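Local coordinates for periplasmic binding protein (Thermotoga lettingae TMO, PDB 4RY8) that binds 5-methylthioribose as the solute-binding protein of a sugar transporter, probably handing it on for uptake, at residues Gln238-Gln243 / Gln289-Asn294. Numbering follows the deposited sequence.
Sequences QMMIQQ and QFLVDN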
loop_
_atom_site.group_PDB
_atom_site.type_symbol
_atom_site.label_atom_id
_atom_site.label_comp_id
_atom_site.label_asym_id
_atom_site.label_seq_id
_atom_site.Cartn_x
_atom_site.Cartn_y
_atom_site.Cartn_z
ATOM N N GLN C 238 20.495 -12.614 -9.970
ATOM C CA GLN C 238 21.629 -12.766 -10.909
ATOM C C GLN C 238 21.375 -11.947 -12.133
ATOM O O GLN C 238 22.258 -11.292 -12.657
ATOM C CB GLN C 238 21.773 -14.211 -11.397
ATOM C CG GLN C 238 22.277 -15.184 -10.365
ATOM C CD GLN C 238 21.926 -16.628 -10.718
ATOM O OE1 GLN C 238 21.289 -16.928 -11.743
ATOM N NE2 GLN C 238 22.341 -17.533 -9.863
ATOM N N MET C 239 20.149 -12.018 -12.631
ATOM C CA MET C 239 19.831 -11.241 -13.777
ATOM C C MET C 239 19.730 -9.718 -13.506
ATOM O O MET C 239 19.927 -8.926 -14.434
ATOM C CB MET C 239 18.521 -11.753 -14.379
ATOM C CG MET C 239 18.571 -13.132 -15.028
ATOM S SD MET C 239 16.988 -13.513 -15.851
ATOM C CE MET C 239 16.870 -12.088 -16.905
ATOM N N MET C 240 19.390 -9.310 -12.277
ATOM C CA MET C 240 19.328 -7.886 -11.921
ATOM C C MET C 240 20.737 -7.287 -11.793
ATOM O O MET C 240 20.971 -6.150 -12.166
ATOM C CB MET C 240 18.548 -7.660 -10.616
ATOM C CG MET C 240 17.016 -7.865 -10.753
ATOM S SD MET C 240 15.989 -7.797 -9.257
ATOM C CE MET C 240 15.969 -6.016 -9.019
ATOM N N ILE C 241 21.672 -8.056 -11.307
ATOM C CA ILE C 241 22.988 -7.465 -10.996
ATOM C C ILE C 241 23.955 -7.428 -12.174
ATOM O O ILE C 241 25.073 -6.923 -12.048
ATOM C CB ILE C 241 23.637 -8.128 -9.762
ATOM C CG1 ILE C 241 24.052 -9.575 -10.058
ATOM C CG2 ILE C 241 22.666 -8.037 -8.594
ATOM C CD1 ILE C 241 24.786 -10.230 -8.911
ATOM N N GLN C 242 23.534 -7.968 -13.312
ATOM C CA GLN C 242 24.326 -7.896 -14.554
ATOM C C GLN C 242 24.621 -6.450 -14.926
ATOM O O GLN C 242 23.774 -5.549 -14.747
ATOM C CB GLN C 242 23.552 -8.513 -15.734
ATOM C CG GLN C 242 23.372 -10.023 -15.717
ATOM C CD GLN C 242 22.624 -10.537 -16.946
ATOM O OE1 GLN C 242 22.199 -9.763 -17.810
ATOM N NE2 GLN C 242 22.461 -11.848 -17.024
ATOM N N GLN C 243 25.818 -6.235 -15.464
ATOM C CA GLN C 243 26.181 -4.949 -16.019
ATOM C C GLN C 243 25.146 -4.503 -17.073
ATOM O O GLN C 243 24.671 -5.296 -17.897
ATOM C CB GLN C 243 27.596 -5.027 -16.628
ATOM C CG GLN C 243 28.299 -3.684 -16.740
ATOM C CD GLN C 243 29.276 -3.615 -17.906
ATOM O OE1 GLN C 243 29.655 -4.635 -18.493
ATOM N NE2 GLN C 243 29.683 -2.400 -18.252
ATOM N N GLN C 289 19.977 -1.295 -7.240
ATOM C CA GLN C 289 20.930 -0.465 -6.505
ATOM C C GLN C 289 21.277 -1.026 -5.136
ATOM O O GLN C 289 22.460 -1.032 -4.724
ATOM C CB GLN C 289 20.347 0.947 -6.331
ATOM C CG GLN C 289 21.380 2.064 -6.314
ATOM C CD GLN C 289 21.530 2.732 -7.673
ATOM O OE1 GLN C 289 20.548 3.189 -8.265
ATOM N NE2 GLN C 289 22.758 2.791 -8.173
ATOM N N PHE C 290 20.247 -1.426 -4.399
ATOM C CA PHE C 290 20.428 -2.073 -3.088
ATOM C C PHE C 290 21.173 -3.422 -3.222
ATOM O O PHE C 290 22.014 -3.763 -2.370
ATOM C CB PHE C 290 19.059 -2.241 -2.368
ATOM C CG PHE C 290 19.135 -3.030 -1.093
ATOM C CD1 PHE C 290 19.656 -2.455 0.076
ATOM C CD2 PHE C 290 18.740 -4.365 -1.062
ATOM C CE1 PHE C 290 19.754 -3.198 1.246
ATOM C CE2 PHE C 290 18.847 -5.106 0.107
ATOM C CZ PHE C 290 19.357 -4.522 1.264
ATOM N N LEU C 291 20.895 -4.189 -4.285
ATOM C CA LEU C 291 21.586 -5.488 -4.464
ATOM C C LEU C 291 23.090 -5.264 -4.687
ATOM O O LEU C 291 23.931 -5.936 -4.052
ATOM C CB LEU C 291 21.014 -6.315 -5.616
ATOM C CG LEU C 291 19.545 -6.756 -5.550
ATOM C CD1 LEU C 291 19.144 -7.331 -6.905
ATOM C CD2 LEU C 291 19.375 -7.776 -4.441
ATOM N N VAL C 292 23.398 -4.308 -5.571
ATOM C CA VAL C 292 24.799 -3.972 -5.958
ATOM C C VAL C 292 25.571 -3.375 -4.800
ATOM O O VAL C 292 26.708 -3.800 -4.522
ATOM C CB VAL C 292 24.831 -2.962 -7.153
ATOM C CG1 VAL C 292 26.263 -2.540 -7.483
ATOM C CG2 VAL C 292 24.161 -3.548 -8.395
ATOM N N ASP C 293 24.974 -2.391 -4.125
ATOM C CA ASP C 293 25.666 -1.715 -2.991
ATOM C C ASP C 293 26.095 -2.666 -1.877
ATOM O O ASP C 293 27.075 -2.415 -1.188
ATOM C CB ASP C 293 24.777 -0.631 -2.384
ATOM C CG ASP C 293 24.742 0.625 -3.214
ATOM O OD1 ASP C 293 25.350 0.632 -4.301
ATOM O OD2 ASP C 293 24.115 1.612 -2.773
ATOM N N ASN C 294 25.377 -3.772 -1.751
ATOM C CA ASN C 294 25.557 -4.741 -0.694
ATOM C C ASN C 294 26.057 -6.081 -1.211
ATOM O O ASN C 294 26.068 -7.065 -0.468
ATOM C CB ASN C 294 24.203 -4.947 -0.024
ATOM C CG ASN C 294 23.706 -3.688 0.630
ATOM O OD1 ASN C 294 24.357 -3.172 1.533
ATOM N ND2 ASN C 294 22.607 -3.154 0.152
#
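Leu291 makes the close side-chain contacts on its side, to Met240 and Ile241. Leu291 CB lies 3.8 Å from CG2 of Ile241. From there CG stands anti to the carbonyl carbon (chi1 -61°), and the branch leads one methyl, CD1, into the angle between the two partners. Leu291 CD1 is 3.8 Å from CB of Met240 and 4.0 Å from CG2 of Ile241. The same methyl also meets the far half of the methionine, with Met240 SD 4.0 Å from Leu291 CD1. Met240 bends at its last torsion (chi3 76°), which keeps CE, like SD, close to that methyl. Leu291 crosses both partner side chains at about a right angle.

The fold is that of a two-lobed periplasmic binding protein, and this contact lies in the lobe built on the mixed sheet. Helix 234-240 precedes strand 247-252, and helix 288-293 follows the antiparallel edge strand 284-287. Met240 is buried, and its side chain also packs on Trp247 and Thr250 of strand 247-252. It is about 13 Å from the bound 5-methylthioribose and is not among the residues lining the pocket.

Hydrogen bonds lie beside the apolar patch. Arg288 NH2 hydrogen-bonds to Gln242 O, tying the chain just after the first helix to the start of the second. At the other end of helix 288-293, Asn294 leaves helical geometry. Asn294 ND2 donates a hydrogen bond to Phe290 O at 2.7 Å, in the carbonyl plane and on a lone pair. The backbone hydrogen bond from Asn294 N to that same oxygen is weak.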